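Type III chaperone protein ShcA (Pseudomonas syringae pv. tomato, PDB 4G6T) probably acts as a class I chaperone of type III secretion, binding its cognate effector before export from the plant pathogen. Local coordinates at residues D14-S19 with P109-E114; C33-I36 with A42-L45; A75-P78 with G83-L86. All blocks are in the same frame, centred on the assembly; numbering follows the deposited sequence.

Interaction 1 (D14-S19 with P109-E114); sequences DDFSRS and PTLKRE
Helical segments 14-19 and 109-114 cross at -71°, their axes 10.6 Å apart at the closest point, and Phe16 faces Lys112 where the backbones come nearest, 8.1 Å between their CA atoms. The Phe16 ring reaches into this approach. Its CG is anti to the backbone N (chi1 174°), which carries the ring across to the second helix. Leu111 lays its CD2 methyl over one ring face, nearer the rim than the middle, 4.1 Å from the centroid and 23° off the normal, a CH-pi contact. Lys112 comes in at the ring edge instead, with its CG 3.8 Å from Phe16 CE1. Beyond CG the lysine chain runs extended past the ring, and its ammonium NZ donates a hydrogen bond of 2.7 Å to Ser19 OG, one turn further along the first helix. An apolar centre is thus bordered by a polar link where Ser19 and Lys112 are partly exposed. Phe16 also packs on Leu25 and on Met115 of helix 108-127, and Lys112 touches an apolar side chain of a chain of another protein. Leu111 rests on Leu54 and Leu56 of strand 53-59, which places helix 108-127 against the sheet, with helix 8-19 packed on it through Phe16.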
# COMPACT_ATOMS: atom_id res chain seq x y z
N ASP A 14 12.16 -0.32 5.44
CA ASP A 14 13.54 0.19 5.23
C ASP A 14 14.39 -0.66 4.33
O ASP A 14 15.13 -0.14 3.49
CB ASP A 14 14.23 0.32 6.58
CG ASP A 14 13.65 1.40 7.46
OD1 ASP A 14 12.81 2.24 7.02
OD2 ASP A 14 13.96 1.37 8.72
N ASP A 15 14.34 -1.96 4.49
CA ASP A 15 15.08 -2.89 3.64
C ASP A 15 14.58 -2.86 2.19
O ASP A 15 15.36 -2.99 1.26
CB ASP A 15 15.02 -4.32 4.18
CG ASP A 15 15.93 -4.54 5.40
OD1 ASP A 15 16.65 -3.59 5.74
OD2 ASP A 15 15.95 -5.65 5.98
N PHE A 16 13.26 -2.71 2.04
CA PHE A 16 12.64 -2.60 0.70
C PHE A 16 13.13 -1.34 -0.00
O PHE A 16 13.57 -1.41 -1.15
CB PHE A 16 11.12 -2.62 0.91
CG PHE A 16 10.28 -2.37 -0.33
CD1 PHE A 16 10.04 -3.39 -1.20
CD2 PHE A 16 9.65 -1.15 -0.49
CE1 PHE A 16 9.20 -3.20 -2.30
CE2 PHE A 16 8.83 -0.94 -1.60
CZ PHE A 16 8.62 -1.97 -2.49
N SER A 17 13.15 -0.23 0.73
CA SER A 17 13.59 1.08 0.21
C SER A 17 15.06 0.93 -0.20
O SER A 17 15.47 1.40 -1.25
CB SER A 17 13.40 2.17 1.24
OG SER A 17 12.06 2.37 1.66
N ARG A 18 15.85 0.26 0.62
CA ARG A 18 17.29 0.10 0.29
C ARG A 18 17.47 -0.71 -0.98
O ARG A 18 18.36 -0.44 -1.80
CB ARG A 18 18.02 -0.61 1.43
CG ARG A 18 18.33 0.28 2.63
CD ARG A 18 18.95 -0.54 3.74
NE ARG A 18 19.12 0.26 4.94
CZ ARG A 18 19.82 -0.09 6.03
NH1 ARG A 18 20.47 -1.26 6.13
NH2 ARG A 18 19.88 0.77 7.02
N SER A 19 16.62 -1.71 -1.15
CA SER A 19 16.65 -2.54 -2.36
C SER A 19 16.27 -1.70 -3.59
O SER A 19 16.84 -1.87 -4.65
CB SER A 19 15.66 -3.70 -2.23
OG SER A 19 15.96 -4.69 -3.19
N PRO A 109 11.68 -9.93 -0.98
CA PRO A 109 11.22 -10.50 -2.29
C PRO A 109 9.72 -10.77 -2.32
O PRO A 109 9.11 -10.55 -3.39
CB PRO A 109 12.00 -11.79 -2.44
CG PRO A 109 13.22 -11.60 -1.54
CD PRO A 109 12.75 -10.77 -0.39
N THR A 110 9.14 -11.24 -1.22
CA THR A 110 7.66 -11.48 -1.16
C THR A 110 6.91 -10.20 -1.32
O THR A 110 5.92 -10.13 -2.08
CB THR A 110 7.24 -12.24 0.10
OG1 THR A 110 7.83 -13.55 0.01
CG2 THR A 110 5.75 -12.38 0.18
N LEU A 111 7.31 -9.15 -0.63
CA LEU A 111 6.66 -7.89 -0.79
C LEU A 111 6.73 -7.41 -2.25
O LEU A 111 5.76 -6.87 -2.80
CB LEU A 111 7.23 -6.84 0.20
CG LEU A 111 6.69 -5.42 0.12
CD1 LEU A 111 5.18 -5.30 0.32
CD2 LEU A 111 7.36 -4.53 1.17
N LYS A 112 7.92 -7.50 -2.85
CA LYS A 112 8.11 -7.10 -4.27
C LYS A 112 7.16 -7.89 -5.18
O LYS A 112 6.43 -7.27 -5.98
CB LYS A 112 9.55 -7.30 -4.73
CG LYS A 112 10.52 -6.32 -4.11
CD LYS A 112 11.91 -6.58 -4.66
CE LYS A 112 12.83 -5.50 -4.13
NZ LYS A 112 14.09 -5.64 -4.87
N ARG A 113 7.15 -9.20 -5.01
CA ARG A 113 6.32 -10.09 -5.85
C ARG A 113 4.83 -9.77 -5.68
O ARG A 113 4.05 -9.66 -6.68
CB ARG A 113 6.57 -11.53 -5.49
CG ARG A 113 5.83 -12.54 -6.36
CD ARG A 113 6.22 -13.98 -6.07
NE ARG A 113 6.00 -14.36 -4.66
CZ ARG A 113 6.96 -14.47 -3.73
NH1 ARG A 113 8.25 -14.22 -3.99
NH2 ARG A 113 6.61 -14.84 -2.53
N GLU A 114 4.38 -9.58 -4.46
CA GLU A 114 3.02 -9.30 -4.21
C GLU A 114 2.59 -7.91 -4.68
O GLU A 114 1.47 -7.73 -5.16
CB GLU A 114 2.62 -9.50 -2.76
CG GLU A 114 2.80 -10.96 -2.33
CD GLU A 114 1.71 -11.88 -2.83
OE1 GLU A 114 0.70 -11.46 -3.47
OE2 GLU A 114 1.90 -13.09 -2.58

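Interaction 2 (C33-I36 with A42-L45); sequences CNMI and ALTL
A beta hairpin brings strand 33-36 antiparallel to strand 42-45, the former at one edge of the chain's five-stranded sheet. Cys33 with Leu45 and Met35 with Leu43 are the hydrogen-bonded pairs, and Asn34 with Thr44 and Ile36 with Ala42 are the non-hydrogen-bonded ones. Cys33 N donates to Leu45 O at 2.8 Å, while Leu45 N returns a bond of 2.9 Å to Cys33 O. Met35 N reaches Leu43 O at 2.8 Å, and Leu43 N completes the second ring with Met35 O at 3.0 Å.

Helix 108-127 packs against one face of this antiparallel sheet, consistent with the alpha/beta fold of class I type III secretion chaperones. On that face, which carries Cys33, Met35, Leu43 and Leu45, the Met35 chain bends at chi3 (-83°) and brings its methyl over the neighbouring strand. CE sits tightly against both leucines, 3.4 Å from Leu43 CD2 and 3.5 Å from Leu45 CG. Leu43 continues onto Leu118 and Leu119, and Leu45 onto Leu111 and Phe27. On the reverse face Asn34 and Thr44 lie side by side, Thr44 OG1 donating to Asn34 OD1 at 2.8 Å, although the place of this oxygen is less certain. Aromatic side chains of a chain of another protein pack on Asn34, Ala42 and Thr44. Met35 and Ile36 pair with an antiparallel strand of that chain, so the sheet runs on across the interface between the two proteins.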
# COMPACT_ATOMS: atom_id res chain seq x y z
N CYS A 33 1.60 3.76 4.40
CA CYS A 33 2.61 4.30 3.48
C CYS A 33 1.95 4.42 2.12
O CYS A 33 1.82 3.41 1.43
CB CYS A 33 3.84 3.40 3.37
SG CYS A 33 5.10 4.10 2.23
N ASN A 34 1.59 5.64 1.69
CA ASN A 34 0.96 5.91 0.41
C ASN A 34 1.98 6.10 -0.64
O ASN A 34 2.99 6.84 -0.39
CB ASN A 34 0.12 7.17 0.48
CG ASN A 34 -1.04 7.08 1.41
OD1 ASN A 34 -1.51 5.98 1.73
ND2 ASN A 34 -1.54 8.22 1.86
N MET A 35 1.78 5.53 -1.81
CA MET A 35 2.73 5.55 -2.88
C MET A 35 1.99 5.76 -4.21
O MET A 35 0.83 5.38 -4.39
CB MET A 35 3.47 4.24 -2.99
CG MET A 35 4.37 3.91 -1.83
SD MET A 35 4.91 2.17 -2.01
CE MET A 35 3.47 1.40 -1.27
N ILE A 36 2.68 6.42 -5.17
CA ILE A 36 2.26 6.45 -6.55
C ILE A 36 3.25 5.69 -7.39
O ILE A 36 4.46 5.91 -7.27
CB ILE A 36 2.03 7.87 -7.10
CG1 ILE A 36 0.90 8.58 -6.35
CG2 ILE A 36 1.80 7.83 -8.63
CD1 ILE A 36 0.78 10.09 -6.53
N ALA A 42 -2.31 4.28 -7.69
CA ALA A 42 -2.31 4.62 -6.30
C ALA A 42 -2.31 3.38 -5.41
O ALA A 42 -3.22 2.58 -5.58
CB ALA A 42 -3.48 5.53 -5.96
N LEU A 43 -1.35 3.26 -4.50
CA LEU A 43 -1.13 2.02 -3.71
C LEU A 43 -0.82 2.47 -2.30
O LEU A 43 -0.20 3.52 -2.04
CB LEU A 43 -0.03 1.15 -4.30
CG LEU A 43 0.13 -0.35 -3.94
CD1 LEU A 43 0.67 -1.16 -5.10
CD2 LEU A 43 1.06 -0.51 -2.74
N THR A 44 -1.29 1.72 -1.32
CA THR A 44 -0.98 2.00 0.07
C THR A 44 -0.55 0.73 0.75
O THR A 44 -1.13 -0.34 0.51
CB THR A 44 -2.07 2.67 0.89
OG1 THR A 44 -2.53 3.84 0.17
CG2 THR A 44 -1.39 3.15 2.17
N LEU A 45 0.50 0.80 1.55
CA LEU A 45 0.83 -0.30 2.47
C LEU A 45 0.34 0.07 3.85
O LEU A 45 0.61 1.19 4.34
CB LEU A 45 2.31 -0.50 2.53
CG LEU A 45 3.09 -0.92 1.32
CD1 LEU A 45 4.58 -1.04 1.61
CD2 LEU A 45 2.55 -2.19 0.70

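Interaction 3 (A75-P78 with G83-L86); sequences ALNP and GPGL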
# COMPACT_ATOMS: atom_id res chain seq x y z
N ALA A 75 -13.90 -10.98 -7.42
CA ALA A 75 -13.83 -10.99 -5.97
C ALA A 75 -13.45 -12.37 -5.43
O ALA A 75 -13.03 -12.45 -4.27
CB ALA A 75 -15.08 -10.48 -5.32
N LEU A 76 -13.66 -13.43 -6.23
CA LEU A 76 -13.29 -14.77 -5.78
C LEU A 76 -11.85 -15.09 -6.00
O LEU A 76 -11.35 -16.15 -5.63
CB LEU A 76 -14.18 -15.84 -6.48
CG LEU A 76 -14.62 -17.07 -5.68
CD1 LEU A 76 -15.28 -16.77 -4.35
CD2 LEU A 76 -15.54 -17.89 -6.60
N ASN A 77 -11.08 -14.24 -6.69
CA ASN A 77 -9.72 -14.55 -6.97
C ASN A 77 -8.82 -15.05 -5.81
O ASN A 77 -8.04 -15.97 -6.03
CB ASN A 77 -9.06 -13.31 -7.66
CG ASN A 77 -7.78 -13.64 -8.38
OD1 ASN A 77 -7.65 -14.46 -9.30
ND2 ASN A 77 -6.69 -12.95 -7.92
N PRO A 78 -8.94 -14.44 -4.64
CA PRO A 78 -8.14 -14.97 -3.49
C PRO A 78 -8.39 -16.43 -3.23
O PRO A 78 -7.47 -17.12 -2.86
CB PRO A 78 -8.54 -14.08 -2.37
CG PRO A 78 -9.00 -12.77 -3.05
CD PRO A 78 -9.70 -13.26 -4.28
N GLY A 83 -4.20 -14.94 -4.87
CA GLY A 83 -3.90 -13.62 -5.43
C GLY A 83 -4.76 -12.53 -4.91
O GLY A 83 -5.49 -12.66 -3.95
N PRO A 84 -4.60 -11.31 -5.48
CA PRO A 84 -5.34 -10.20 -4.97
C PRO A 84 -6.84 -10.25 -5.09
O PRO A 84 -7.34 -10.99 -5.95
CB PRO A 84 -4.88 -9.00 -5.86
CG PRO A 84 -3.86 -9.53 -6.72
CD PRO A 84 -3.67 -11.00 -6.57
N GLY A 85 -7.51 -9.55 -4.26
CA GLY A 85 -8.95 -9.48 -4.24
C GLY A 85 -9.43 -8.13 -4.72
O GLY A 85 -8.61 -7.25 -5.09
N LEU A 86 -10.73 -7.96 -4.68
CA LEU A 86 -11.36 -6.66 -4.89
C LEU A 86 -12.67 -6.56 -4.13
O LEU A 86 -13.31 -7.59 -3.72
CB LEU A 86 -11.52 -6.40 -6.38
CG LEU A 86 -12.58 -7.13 -7.20
CD1 LEU A 86 -14.00 -6.60 -6.86
CD2 LEU A 86 -12.33 -7.06 -8.72
O HOH W 1 -12.03 -10.12 -3.02
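The amide of Asn77 is the flat group that meets segment 83-86, and Pro84 O lies at its edge, only 5° out of the amide plane. The two segments belong to the connection by which short helix 77-81 leads into edge strand 85-88 of the antiparallel sheet. Asn77 ND2 donates to Pro84 O at 2.9 Å, with a nearly straight N-H...O angle of 168°, and meets a lone pair of that oxygen in the carbonyl plane. With CG anti to the backbone N (chi1 -162°), the asparagine side chain reaches across to the returning segment. Its other amide atom, OD1, accepts a hydrogen bond from Asn81 ND2, so both ends of the amide are held, which is consistent with the modelled orientation.

Beside this bond the puckered ring of Pro78 packs on the backbone of the second segment, its CG standing 3.5 Å from Gly85 CA, tighter than a usual van der Waals contact. Pro78 CA also makes a CA-H...O contact of 3.5 Å with Gly83 O. Trp121 of helix 108-127 touches both Asn77 and Pro84, and its NE1 donates to Gly85 O, tying the connection to the long helix. Backbone bonding between Gly85 and Tyr98 joins the new strand to strand 95-102. At the other end Ala75 CB approaches Leu86 O to 3.7 Å. One water bridges the backbones there, donating to Ala75 O at 2.8 Å and accepting from Leu86 N at 3.0 Å.

Interaction 2 is the most buried of the three and the only one built on a backbone ladder, whereas interactions 1 and 3 are partly buried and a single side-chain hydrogen bond crosses each, beside apolar contacts; interaction 3 also uses a bridging water. Interactions 1 and 2 touch directly, Leu111 CD1 lying 4.1 Å from Leu45 CD2, and their centres are about 14 Å apart. Interactions 2 and 3 reach the two outermost strands within this chain, with centres about 19 Å apart and on opposite sides of the chain's centre. Helix 108-127 is common ground: it supplies a segment to 14-19/109-114, covers one face of 33-36/42-45, and meets 75-78/83-86 through Trp121.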